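PDB 2P5Z: type VI secretion system component from Escherichia coli O6, which probably forms part of the type VI secretion apparatus as a trimer, resembling the bacteriophage T4 tail proteins gp27 and gp5. Local coordinates for residues Ile138-His143 against Asp171-Val175; Ala160-Val164 against Glu425-Val429; Met165-Asp171 against Thr419-Gly423; Asn308-Leu313 against Thr363-Tyr367; Leu322-Ile328 against Gly342-Val348. All blocks are in the same frame, centred on the assembly; numbering follows the deposited sequence.

The five contacts fall into two groups. Interactions 1, 2 and 3 cluster round a corner at 3: centres lie 10 Å (1-3), 13 Å (2-3) and 18 Å (1-2) apart. They follow strand 161-166 into helix 171-182, and Asp-171 belongs to both 1 and 3. Interactions 2 and 3 bring this strand and the turn after it against the OB domain, about 250 residues later, so they join the two family regions of the chain. Interactions 4 and 5, 10 Å apart centre to centre and about 35 Å from interaction 3, share one mixed sheet through neighbouring strands 343-353 and 359-366. Along the chain, both lie between the two halves of interactions 2 and 3.

Interaction 1: Ile138-His143 against Asp171-Val175; sequences ILRERH and DLTFV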
# COMPACT_ATOMS: atom_id res chain seq x y z
N ILE A 138 24.34 8.73 -14.29
CA ILE A 138 23.07 8.09 -14.69
C ILE A 138 22.39 8.83 -15.86
O ILE A 138 21.94 8.20 -16.83
CB ILE A 138 22.12 8.03 -13.50
CG1 ILE A 138 22.66 7.08 -12.43
CG2 ILE A 138 20.73 7.56 -13.93
CD1 ILE A 138 21.91 5.78 -12.38
N LEU A 139 22.37 10.17 -15.76
CA LEU A 139 21.88 11.03 -16.84
C LEU A 139 22.63 10.84 -18.15
O LEU A 139 22.00 10.55 -19.19
CB LEU A 139 21.89 12.51 -16.40
CG LEU A 139 20.82 12.78 -15.33
CD1 LEU A 139 20.83 14.20 -14.79
CD2 LEU A 139 19.45 12.43 -15.88
N ARG A 140 23.96 10.96 -18.10
CA ARG A 140 24.78 10.88 -19.31
C ARG A 140 24.95 9.48 -19.91
O ARG A 140 24.87 9.31 -21.12
CB ARG A 140 26.14 11.52 -19.09
CG ARG A 140 26.09 13.01 -18.72
CD ARG A 140 27.48 13.51 -18.63
NE ARG A 140 27.64 14.93 -18.34
CZ ARG A 140 27.63 15.88 -19.27
NH1 ARG A 140 27.82 17.13 -18.91
NH2 ARG A 140 27.43 15.58 -20.55
N GLU A 141 25.17 8.48 -19.06
CA GLU A 141 25.50 7.15 -19.58
C GLU A 141 24.31 6.40 -20.13
O GLU A 141 24.21 6.20 -21.33
CB GLU A 141 26.27 6.34 -18.54
CG GLU A 141 27.52 7.08 -18.14
CD GLU A 141 28.28 6.46 -17.01
OE1 GLU A 141 29.24 7.11 -16.54
OE2 GLU A 141 27.95 5.34 -16.58
N ARG A 142 23.39 6.02 -19.27
CA ARG A 142 22.22 5.26 -19.70
C ARG A 142 21.15 6.11 -20.44
O ARG A 142 20.31 5.58 -21.15
CB ARG A 142 21.64 4.54 -18.47
CG ARG A 142 20.45 3.62 -18.71
CD ARG A 142 20.74 2.47 -19.67
NE ARG A 142 19.55 1.63 -19.80
CZ ARG A 142 18.87 1.43 -20.92
NH1 ARG A 142 19.25 1.99 -22.06
NH2 ARG A 142 17.79 0.65 -20.89
N HIS A 143 21.18 7.42 -20.31
CA HIS A 143 20.04 8.18 -20.85
C HIS A 143 20.36 9.22 -21.94
O HIS A 143 19.45 9.88 -22.44
CB HIS A 143 19.13 8.68 -19.71
CG HIS A 143 18.61 7.57 -18.85
ND1 HIS A 143 17.60 6.72 -19.26
CD2 HIS A 143 19.02 7.11 -17.64
CE1 HIS A 143 17.38 5.81 -18.33
NE2 HIS A 143 18.22 6.03 -17.33
N ASP A 171 16.19 3.71 -12.35
CA ASP A 171 17.09 4.86 -12.29
C ASP A 171 16.45 6.08 -11.64
O ASP A 171 17.12 6.76 -10.88
CB ASP A 171 17.63 5.21 -13.68
CG ASP A 171 18.63 4.20 -14.21
OD1 ASP A 171 19.20 3.43 -13.41
OD2 ASP A 171 18.84 4.17 -15.45
N LEU A 172 15.15 6.32 -11.89
CA LEU A 172 14.47 7.49 -11.31
C LEU A 172 14.38 7.40 -9.80
O LEU A 172 14.70 8.35 -9.10
CB LEU A 172 13.07 7.72 -11.92
CG LEU A 172 12.36 9.02 -11.49
CD1 LEU A 172 13.26 10.25 -11.66
CD2 LEU A 172 11.04 9.23 -12.21
N THR A 173 13.96 6.24 -9.29
CA THR A 173 13.84 6.05 -7.86
C THR A 173 15.21 6.21 -7.20
O THR A 173 15.33 6.95 -6.20
CB THR A 173 13.27 4.68 -7.55
OG1 THR A 173 12.04 4.52 -8.24
CG2 THR A 173 13.04 4.51 -6.03
N PHE A 174 16.23 5.59 -7.80
CA PHE A 174 17.59 5.63 -7.27
C PHE A 174 18.13 7.04 -7.16
O PHE A 174 18.59 7.47 -6.08
CB PHE A 174 18.53 4.79 -8.16
CG PHE A 174 19.96 4.77 -7.68
CD1 PHE A 174 20.27 4.37 -6.38
CD2 PHE A 174 20.99 5.15 -8.53
CE1 PHE A 174 21.57 4.37 -5.93
CE2 PHE A 174 22.30 5.13 -8.09
CZ PHE A 174 22.60 4.74 -6.79
N VAL A 175 18.03 7.77 -8.27
CA VAL A 175 18.49 9.15 -8.34
C VAL A 175 17.76 10.05 -7.34
O VAL A 175 18.40 10.80 -6.59
CB VAL A 175 18.38 9.70 -9.78
CG1 VAL A 175 18.41 11.21 -9.80
CG2 VAL A 175 19.52 9.13 -10.65
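Ile-138, near the end of helix 131-140, sends its CB toward helix 171-182 and fills the space between the two backbones, whose CA atoms come no nearer than 7.2 Å (Ile-138 to Asp-171). Its CG2 lies 3.8 Å from Val-175 CG2, while its CD1 meets the edge of the Phe-174 ring at CD2, 4.0 Å away, and sits 3.7 Å from Asp-171 OD1. This is helix-on-helix packing within the gp27-like part of the chain, apolar at Ile-138 and polar where the chain moves on to residues 142 and 143. Arg-142 contributes its aliphatic base, with CG 3.7 Å from Asp-171 OD2. His-143 then closes the polar side: its NE2 donates to Asp-171 OD2 at 2.7 Å with an N-H...O angle of 156°, the acceptor near the ring plane, although the position of OD2 is less certain. The other carboxylate oxygen, OD1, accepts from Gln-166 NE2 at the end of strand 161-166.

Interaction 2: Ala160-Val164 against Glu425-Val429; sequences AREQV and ESLWV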
# COMPACT_ATOMS: atom_id res chain seq x y z
N ALA A 160 32.89 12.84 -1.47
CA ALA A 160 32.96 11.62 -2.26
C ALA A 160 32.51 10.47 -1.36
O ALA A 160 32.77 10.46 -0.16
CB ALA A 160 34.36 11.39 -2.78
N ARG A 161 31.76 9.54 -1.94
CA ARG A 161 31.34 8.36 -1.21
C ARG A 161 32.15 7.22 -1.77
O ARG A 161 32.36 7.13 -2.97
CB ARG A 161 29.86 8.09 -1.46
CG ARG A 161 28.92 9.19 -1.03
CD ARG A 161 28.29 8.89 0.30
NE ARG A 161 27.14 9.75 0.55
CZ ARG A 161 25.89 9.47 0.19
NH1 ARG A 161 25.62 8.32 -0.43
NH2 ARG A 161 24.91 10.32 0.45
N GLU A 162 32.61 6.35 -0.90
CA GLU A 162 33.48 5.29 -1.34
C GLU A 162 32.74 4.33 -2.26
O GLU A 162 33.14 4.15 -3.40
CB GLU A 162 34.06 4.55 -0.14
CG GLU A 162 35.29 3.76 -0.49
CD GLU A 162 35.44 2.51 0.35
OE1 GLU A 162 35.01 2.52 1.53
OE2 GLU A 162 36.01 1.52 -0.17
N GLN A 163 31.67 3.73 -1.76
CA GLN A 163 30.83 2.84 -2.55
C GLN A 163 29.34 3.17 -2.35
O GLN A 163 28.90 3.44 -1.24
CB GLN A 163 31.07 1.37 -2.18
CG GLN A 163 32.50 0.92 -2.32
CD GLN A 163 32.66 -0.57 -2.16
OE1 GLN A 163 32.95 -1.28 -3.13
NE2 GLN A 163 32.50 -1.06 -0.94
N VAL A 164 28.57 3.15 -3.44
CA VAL A 164 27.14 3.41 -3.38
C VAL A 164 26.44 2.39 -4.24
O VAL A 164 26.71 2.31 -5.44
CB VAL A 164 26.79 4.83 -3.88
CG1 VAL A 164 25.27 4.97 -4.13
CG2 VAL A 164 27.26 5.90 -2.89
N GLU A 425 30.20 -4.04 -11.14
CA GLU A 425 29.84 -5.29 -10.47
C GLU A 425 30.73 -5.57 -9.27
O GLU A 425 30.58 -6.59 -8.61
CB GLU A 425 29.96 -6.49 -11.42
CG GLU A 425 29.65 -6.20 -12.89
CD GLU A 425 30.87 -5.80 -13.71
OE1 GLU A 425 32.00 -5.85 -13.16
OE2 GLU A 425 30.70 -5.42 -14.90
N SER A 426 31.69 -4.69 -8.98
CA SER A 426 32.68 -5.08 -8.00
C SER A 426 32.58 -4.30 -6.69
O SER A 426 32.25 -3.11 -6.67
CB SER A 426 34.09 -5.11 -8.62
OG SER A 426 34.83 -3.95 -8.32
N LEU A 427 32.87 -4.98 -5.59
CA LEU A 427 32.49 -4.50 -4.27
C LEU A 427 33.61 -4.76 -3.27
O LEU A 427 34.12 -5.88 -3.19
CB LEU A 427 31.23 -5.25 -3.86
CG LEU A 427 30.20 -4.74 -2.85
CD1 LEU A 427 30.43 -5.40 -1.54
CD2 LEU A 427 30.18 -3.23 -2.71
N TRP A 428 33.98 -3.74 -2.50
CA TRP A 428 35.03 -3.84 -1.50
C TRP A 428 34.46 -4.19 -0.14
O TRP A 428 33.77 -3.38 0.47
CB TRP A 428 35.83 -2.54 -1.41
CG TRP A 428 36.80 -2.39 -2.53
CD1 TRP A 428 36.62 -1.69 -3.68
CD2 TRP A 428 38.08 -3.01 -2.63
NE1 TRP A 428 37.72 -1.82 -4.49
CE2 TRP A 428 38.64 -2.62 -3.87
CE3 TRP A 428 38.83 -3.85 -1.79
CZ2 TRP A 428 39.91 -3.04 -4.29
CZ3 TRP A 428 40.09 -4.27 -2.20
CH2 TRP A 428 40.61 -3.86 -3.44
N VAL A 429 34.76 -5.39 0.35
CA VAL A 429 33.99 -5.93 1.46
C VAL A 429 34.81 -6.67 2.54
O VAL A 429 35.80 -7.33 2.24
CB VAL A 429 32.80 -6.76 0.89
CG1 VAL A 429 33.22 -8.15 0.43
CG2 VAL A 429 31.65 -6.79 1.83
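Glu-425 leads into strand 426-429 of the OB domain without reaching the other segment; its OE2 turns back to accept from Gly-423 N. At Ser-426 the backbone comes into range, its O 4.0 Å from Gln-163 OE1. Leu-427 points its CB sideways, yet its end swings in, so that CD2 lies 3.4 Å from the same OE1. The polar centre of the contact is Trp-428. Its N donates to Gln-163 OE1 at 2.7 Å with an N-H...O angle of 167°, and its O accepts from Gln-163 NE2 at 3.0 Å, with a more bent angle of 139°. One side-chain amide thus satisfies both backbone polar groups of a single residue, much as a neighbouring strand would, although the closest CA atoms, Gln-163 and Leu-427, stay 7.7 Å apart. Trp-428 CB also lies 4.2 Å from Glu-162 OE2, whose main partner is Arg-408, while the indole leads away to the ring of His-402, planes at about 85°. This is an interdomain contact, in which a side chain of the gp27-like region meets the backbone edge of an OB strand. Strand 426-429 is an outermost strand of the five-stranded antiparallel OB sheet within this chain: Leu-427 pairs by backbone with Val-411 of strand 409-412, whereas Gln-163 approaches from strand 161-166, itself paired with strand 124-127.

Interaction 3: Met165-Asp171 against Thr419-Gly423; sequences MQYGEDD and TWKPG
A loop of the OB domain, 419-423, reaches here to the strand-turn-helix corner of the gp27-like region, where strand 161-166 passes into helix 171-182. The backbones stay apart (nearest CA atoms Tyr-167 and Trp-420, 9.2 Å), so side chains span the gap. Trp-420, extended in backbone (phi/psi -107/132) with chi1 m and chi2 88°, buries 67 Å². Its CH2 meets Met-165 CE at 3.5 Å, near the indole plane, and Tyr-167 CD2 at 4.2 Å. Lys-421 (phi/psi -61/139) points toward the corner as an almost straight m,t,t,t chain. Its NZ donates to Gln-166 OE1 at 2.9 Å and also bonds to Tyr-126 OH. Gln-166, still in strand conformation (-107/112) and with chi1 and chi2 both t, uses the other end of its amide to brace the turn. There Gly-168 adopts positive phi (56/45) and Asp-170 occupies the N-cap position. Gln-166 NE2 donates to Glu-169 O at 3.0 Å (167°) and to Asp-171 OD1 at 3.0 Å (174°). Asp-171 has chi1 m, with His-143 holding its OD2. Its OD1 forms a long salt bridge with Lys-421 NZ, at 3.6 Å.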
# COMPACT_ATOMS: atom_id res chain seq x y z
N MET A 165 25.57 1.60 -3.63
CA MET A 165 24.87 0.53 -4.35
C MET A 165 23.47 0.93 -4.87
O MET A 165 22.66 1.52 -4.14
CB MET A 165 24.72 -0.69 -3.43
CG MET A 165 24.58 -1.99 -4.19
SD MET A 165 24.23 -3.44 -3.17
CE MET A 165 25.20 -4.60 -4.07
N GLN A 166 23.19 0.60 -6.12
CA GLN A 166 21.83 0.62 -6.66
C GLN A 166 21.39 -0.84 -6.82
O GLN A 166 21.95 -1.58 -7.63
CB GLN A 166 21.81 1.33 -8.02
CG GLN A 166 20.52 1.17 -8.82
CD GLN A 166 20.49 2.01 -10.10
OE1 GLN A 166 21.49 2.63 -10.48
NE2 GLN A 166 19.34 2.02 -10.77
N TYR A 167 20.42 -1.26 -6.02
CA TYR A 167 19.92 -2.63 -6.13
C TYR A 167 18.38 -2.63 -6.11
O TYR A 167 17.77 -2.08 -5.19
CB TYR A 167 20.50 -3.50 -5.01
CG TYR A 167 20.11 -4.97 -5.09
CD1 TYR A 167 19.00 -5.47 -4.39
CD2 TYR A 167 20.84 -5.85 -5.86
CE1 TYR A 167 18.64 -6.81 -4.47
CE2 TYR A 167 20.49 -7.19 -5.95
CZ TYR A 167 19.40 -7.67 -5.24
OH TYR A 167 19.08 -9.01 -5.34
N GLY A 168 17.78 -3.27 -7.11
CA GLY A 168 16.31 -3.36 -7.25
C GLY A 168 15.60 -2.01 -7.27
O GLY A 168 14.60 -1.83 -6.58
N GLU A 169 16.14 -1.07 -8.02
CA GLU A 169 15.64 0.30 -8.06
C GLU A 169 15.77 0.76 -9.50
O GLU A 169 16.82 0.58 -10.13
CB GLU A 169 16.49 1.22 -7.18
CG GLU A 169 16.19 1.23 -5.68
CD GLU A 169 17.14 2.15 -4.90
OE1 GLU A 169 18.37 2.05 -5.06
OE2 GLU A 169 16.67 2.99 -4.10
N ASP A 170 14.72 1.36 -10.05
CA ASP A 170 14.82 1.95 -11.37
C ASP A 170 15.68 3.21 -11.23
O ASP A 170 15.87 3.72 -10.11
CB ASP A 170 13.43 2.28 -11.93
CG ASP A 170 12.64 3.22 -11.03
OD1 ASP A 170 12.72 4.45 -11.22
OD2 ASP A 170 11.99 2.74 -10.08
N ASP A 171 16.19 3.71 -12.35
CA ASP A 171 17.09 4.86 -12.29
C ASP A 171 16.45 6.08 -11.64
O ASP A 171 17.12 6.76 -10.88
CB ASP A 171 17.63 5.21 -13.68
CG ASP A 171 18.63 4.20 -14.21
OD1 ASP A 171 19.20 3.43 -13.41
OD2 ASP A 171 18.84 4.17 -15.45
N THR A 419 22.37 -8.52 -14.87
CA THR A 419 21.59 -7.55 -14.10
C THR A 419 22.48 -6.43 -13.58
O THR A 419 21.99 -5.46 -13.00
CB THR A 419 20.86 -8.24 -12.93
OG1 THR A 419 21.81 -8.95 -12.12
CG2 THR A 419 19.82 -9.23 -13.45
N TRP A 420 23.78 -6.56 -13.81
CA TRP A 420 24.77 -5.60 -13.35
C TRP A 420 25.32 -4.77 -14.50
O TRP A 420 25.67 -5.31 -15.55
CB TRP A 420 25.90 -6.31 -12.58
CG TRP A 420 25.38 -6.95 -11.32
CD1 TRP A 420 24.87 -8.21 -11.20
CD2 TRP A 420 25.27 -6.35 -10.03
NE1 TRP A 420 24.46 -8.43 -9.90
CE2 TRP A 420 24.70 -7.30 -9.17
CE3 TRP A 420 25.63 -5.10 -9.52
CZ2 TRP A 420 24.44 -7.04 -7.82
CZ3 TRP A 420 25.37 -4.84 -8.16
CH2 TRP A 420 24.77 -5.80 -7.34
N LYS A 421 25.37 -3.45 -14.31
CA LYS A 421 26.00 -2.54 -15.25
C LYS A 421 27.50 -2.87 -15.41
O LYS A 421 28.16 -3.20 -14.42
CB LYS A 421 25.81 -1.08 -14.81
CG LYS A 421 24.37 -0.57 -14.97
CD LYS A 421 24.21 0.85 -14.44
CE LYS A 421 22.75 1.17 -14.09
NZ LYS A 421 22.63 2.34 -13.18
N PRO A 422 28.02 -2.82 -16.65
CA PRO A 422 29.41 -3.13 -16.99
C PRO A 422 30.43 -2.36 -16.16
O PRO A 422 30.41 -1.13 -16.13
CB PRO A 422 29.51 -2.71 -18.46
CG PRO A 422 28.13 -2.84 -18.99
CD PRO A 422 27.23 -2.46 -17.85
N GLY A 423 31.30 -3.10 -15.48
CA GLY A 423 32.35 -2.51 -14.65
C GLY A 423 31.84 -1.92 -13.35
O GLY A 423 32.56 -1.20 -12.65

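Interaction 4: Asn308-Leu313 against Thr363-Tyr367; sequences NEQAIL and TAIPY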
# COMPACT_ATOMS: atom_id res chain seq x y z
N ASN A 308 9.28 21.78 6.42
CA ASN A 308 8.61 21.73 5.13
C ASN A 308 7.17 21.21 5.22
O ASN A 308 6.26 21.79 4.64
CB ASN A 308 9.41 20.92 4.10
CG ASN A 308 10.36 21.79 3.26
OD1 ASN A 308 10.15 21.99 2.06
ND2 ASN A 308 11.40 22.33 3.91
N GLU A 309 6.97 20.12 5.95
CA GLU A 309 5.64 19.52 6.00
C GLU A 309 4.79 20.01 7.17
O GLU A 309 3.68 19.55 7.37
CB GLU A 309 5.76 17.99 6.01
CG GLU A 309 6.70 17.48 7.07
CD GLU A 309 6.96 15.98 6.96
OE1 GLU A 309 6.76 15.28 7.98
OE2 GLU A 309 7.35 15.51 5.87
N GLN A 310 5.33 20.97 7.93
CA GLN A 310 4.65 21.55 9.08
C GLN A 310 3.72 22.68 8.66
O GLN A 310 2.80 23.04 9.40
CB GLN A 310 5.69 22.12 10.05
CG GLN A 310 5.25 22.17 11.50
CD GLN A 310 6.16 23.02 12.36
OE1 GLN A 310 6.15 22.89 13.59
NE2 GLN A 310 6.94 23.89 11.73
N ALA A 311 3.97 23.27 7.50
CA ALA A 311 3.21 24.42 7.05
C ALA A 311 2.92 24.35 5.56
O ALA A 311 3.76 24.73 4.75
CB ALA A 311 3.96 25.69 7.36
N ILE A 312 1.73 23.88 5.19
CA ILE A 312 1.35 23.89 3.78
C ILE A 312 0.46 25.10 3.40
O ILE A 312 -0.60 25.35 3.99
CB ILE A 312 0.72 22.55 3.32
CG1 ILE A 312 1.67 21.39 3.67
CG2 ILE A 312 0.47 22.55 1.83
CD1 ILE A 312 1.03 19.98 3.54
N LEU A 313 0.92 25.85 2.41
CA LEU A 313 0.17 26.97 1.90
C LEU A 313 -0.47 26.59 0.57
O LEU A 313 0.19 26.02 -0.30
CB LEU A 313 1.11 28.15 1.72
CG LEU A 313 1.88 28.48 3.00
CD1 LEU A 313 2.65 29.74 2.85
CD2 LEU A 313 0.95 28.61 4.20
N THR A 363 0.28 24.33 -4.37
CA THR A 363 0.74 24.13 -2.99
C THR A 363 2.00 24.97 -2.86
O THR A 363 2.60 25.32 -3.87
CB THR A 363 1.03 22.65 -2.62
OG1 THR A 363 2.05 22.14 -3.48
CG2 THR A 363 -0.21 21.80 -2.80
N ALA A 364 2.37 25.31 -1.63
CA ALA A 364 3.49 26.22 -1.40
C ALA A 364 4.02 26.15 0.04
O ALA A 364 3.40 25.55 0.92
CB ALA A 364 3.08 27.66 -1.73
N ILE A 365 5.18 26.75 0.27
CA ILE A 365 5.73 26.84 1.62
C ILE A 365 6.18 28.29 1.80
O ILE A 365 6.47 28.96 0.80
CB ILE A 365 6.93 25.82 1.90
CG1 ILE A 365 8.16 26.12 1.03
CG2 ILE A 365 6.49 24.34 1.81
CD1 ILE A 365 9.45 25.54 1.57
N PRO A 366 6.20 28.79 3.05
CA PRO A 366 6.65 30.16 3.28
C PRO A 366 8.11 30.34 2.90
O PRO A 366 8.88 29.38 3.00
CB PRO A 366 6.54 30.32 4.80
CG PRO A 366 5.62 29.25 5.25
CD PRO A 366 5.76 28.13 4.30
N TYR A 367 8.47 31.54 2.47
CA TYR A 367 9.87 31.93 2.41
C TYR A 367 10.38 32.05 3.85
O TYR A 367 9.65 32.48 4.74
CB TYR A 367 10.04 33.25 1.68
CG TYR A 367 11.46 33.52 1.23
CD1 TYR A 367 11.90 33.05 -0.00
CD2 TYR A 367 12.36 34.25 2.02
CE1 TYR A 367 13.20 33.28 -0.44
CE2 TYR A 367 13.67 34.49 1.59
CZ TYR A 367 14.08 34.00 0.35
OH TYR A 367 15.36 34.20 -0.13
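Leu-313 gives up the most surface here, 88 Å², and the small Ala-364 facing it makes the room it needs. The two form an antiparallel hydrogen-bonded pair with CA atoms 4.7 Å apart; Leu-313 N donates to Ala-364 O at 2.9 Å (166°), and Leu-313 CB lies 4.0 Å from Ala-364 CB. Past the alanine methyl, Leu-313 runs on until CD1 rests 3.8 Å from Pro-366 CD. The proline ring is the matching bump: its CD fits between Leu-313 and Ala-311, whose CB is 4.3 Å away, so Ala-311, Leu-313, Ala-364 and Pro-366 cluster on one face. Proline has no N-H to give, and here the strands spread, with Ala-311 O 4.0 Å from Pro-366 CD; the short strand axes pass 4.7 Å apart with N-to-C directions 128° apart, well off antiparallel. Ile-365 points away from the partner strand, but its CD1 lies 3.7 Å from Asn-308 OD1, whose amide is hydrogen-bonded to the backbone of Glu-304, Gly-372 and Arg-374. At the other end, Thr-363 CA makes a CA-H...O contact with Leu-313 O at 3.3 Å. The two strands are neighbours in the large mixed sheet, which carries on through strand 230-237 beside 311-317 and strand 343-353 beside 359-366; helix 337-341 touches Leu-313 through Val-338 and Phe-339.

Interaction 5: Leu322-Ile328 against Gly342-Val348; sequences LMPGLEI and GVLITGV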
# COMPACT_ATOMS: atom_id res chain seq x y z
N LEU A 322 2.85 31.13 -13.24
CA LEU A 322 2.99 30.48 -11.93
C LEU A 322 3.40 29.01 -12.05
O LEU A 322 2.76 28.21 -12.74
CB LEU A 322 1.71 30.62 -11.11
CG LEU A 322 1.92 30.81 -9.61
CD1 LEU A 322 2.28 32.25 -9.32
CD2 LEU A 322 0.70 30.43 -8.81
N MET A 323 4.48 28.66 -11.35
CA MET A 323 5.22 27.44 -11.62
C MET A 323 5.93 27.03 -10.34
O MET A 323 6.25 27.90 -9.53
CB MET A 323 6.29 27.77 -12.65
CG MET A 323 6.43 26.77 -13.76
SD MET A 323 7.85 27.22 -14.78
CE MET A 323 7.72 29.00 -14.89
N PRO A 324 6.18 25.73 -10.15
CA PRO A 324 7.10 25.28 -9.12
C PRO A 324 8.51 25.86 -9.27
O PRO A 324 9.07 25.87 -10.37
CB PRO A 324 7.14 23.77 -9.33
CG PRO A 324 5.84 23.45 -9.93
CD PRO A 324 5.59 24.58 -10.87
N GLY A 325 9.05 26.36 -8.17
CA GLY A 325 10.36 26.99 -8.18
C GLY A 325 10.27 28.49 -8.01
O GLY A 325 11.21 29.13 -7.55
N LEU A 326 9.13 29.06 -8.41
CA LEU A 326 8.91 30.50 -8.28
C LEU A 326 8.64 30.93 -6.85
O LEU A 326 7.84 30.31 -6.16
CB LEU A 326 7.74 30.95 -9.15
CG LEU A 326 8.07 31.60 -10.50
CD1 LEU A 326 8.60 30.59 -11.50
CD2 LEU A 326 6.83 32.27 -11.04
N GLU A 327 9.33 31.98 -6.42
CA GLU A 327 8.97 32.69 -5.19
C GLU A 327 8.05 33.83 -5.57
O GLU A 327 8.44 34.72 -6.32
CB GLU A 327 10.20 33.24 -4.48
CG GLU A 327 9.92 33.81 -3.07
CD GLU A 327 10.03 35.34 -2.96
OE1 GLU A 327 10.66 35.82 -1.98
OE2 GLU A 327 9.50 36.08 -3.83
N ILE A 328 6.82 33.80 -5.08
CA ILE A 328 5.90 34.90 -5.36
C ILE A 328 5.42 35.57 -4.08
O ILE A 328 5.56 35.03 -2.99
CB ILE A 328 4.68 34.43 -6.17
CG1 ILE A 328 3.74 33.62 -5.28
CG2 ILE A 328 5.12 33.65 -7.41
CD1 ILE A 328 2.31 33.66 -5.69
N GLY A 342 5.91 36.34 1.26
CA GLY A 342 6.52 35.64 0.12
C GLY A 342 6.41 34.13 0.31
O GLY A 342 6.67 33.61 1.39
N VAL A 343 5.98 33.43 -0.73
CA VAL A 343 5.83 31.98 -0.64
C VAL A 343 6.53 31.31 -1.80
O VAL A 343 6.63 31.88 -2.88
CB VAL A 343 4.34 31.52 -0.56
CG1 VAL A 343 3.57 32.30 0.50
CG2 VAL A 343 3.62 31.62 -1.92
N LEU A 344 7.03 30.10 -1.56
CA LEU A 344 7.73 29.36 -2.59
C LEU A 344 6.80 28.29 -3.09
O LEU A 344 6.34 27.47 -2.30
CB LEU A 344 9.00 28.71 -2.03
CG LEU A 344 9.99 27.93 -2.92
CD1 LEU A 344 9.69 26.43 -2.95
CD2 LEU A 344 10.14 28.51 -4.34
N ILE A 345 6.53 28.30 -4.38
CA ILE A 345 5.64 27.33 -4.99
C ILE A 345 6.33 26.00 -5.10
O ILE A 345 7.37 25.89 -5.76
CB ILE A 345 5.22 27.75 -6.41
CG1 ILE A 345 4.70 29.20 -6.43
CG2 ILE A 345 4.23 26.74 -7.00
CD1 ILE A 345 3.41 29.45 -5.63
N THR A 346 5.76 24.99 -4.46
CA THR A 346 6.27 23.63 -4.51
C THR A 346 5.54 22.77 -5.52
O THR A 346 6.07 21.77 -5.97
CB THR A 346 6.20 22.94 -3.15
OG1 THR A 346 4.83 22.81 -2.74
CG2 THR A 346 6.97 23.73 -2.10
N GLY A 347 4.30 23.14 -5.87
CA GLY A 347 3.49 22.30 -6.75
C GLY A 347 2.32 23.04 -7.35
O GLY A 347 1.84 24.00 -6.76
N VAL A 348 1.90 22.65 -8.56
CA VAL A 348 0.66 23.14 -9.18
C VAL A 348 -0.14 22.00 -9.83
O VAL A 348 0.43 21.07 -10.40
CB VAL A 348 0.89 24.26 -10.24
CG1 VAL A 348 1.57 25.49 -9.64
CG2 VAL A 348 1.69 23.76 -11.42
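A Pro-Gly type II turn, Met-323 to Leu-326, starts an antiparallel ladder along strand 343-353. Pro-324 and Gly-325 take its two central places, and at phi 108° a CB on Gly-325 would jam against the preceding carbonyl. Gly-325 N donates to Ile-345 O at 3.0 Å, and Ile-345 N to Leu-326 O at 3.0 Å (177°). Glu-327 and Leu-344 then form a non-hydrogen-bonded pair with CA atoms 4.4 Å apart, and Ile-328 and Val-343 a hydrogen-bonded one: Ile-328 N to Val-343 O at 2.9 Å, Val-343 N to Ile-328 O at 2.8 Å. The ladder belongs to the large mixed sheet of the gp27-like region, in which strand 326-330 also runs parallel to strand 209-214. Ile-345 loses the most surface, 92 Å². Its CB lies 3.3 Å from Met-323 O, and its CD1 4.3 Å from Leu-322 CD2 and 4.2 Å from Ile-328 CG1. Farther along, Thr-346 and Gly-347 form a classic beta bulge opposite Thr-363 of the next strand. Beyond it, Val-348 points its CB toward the other segment, with CG2 4.0 Å from Pro-324 CD.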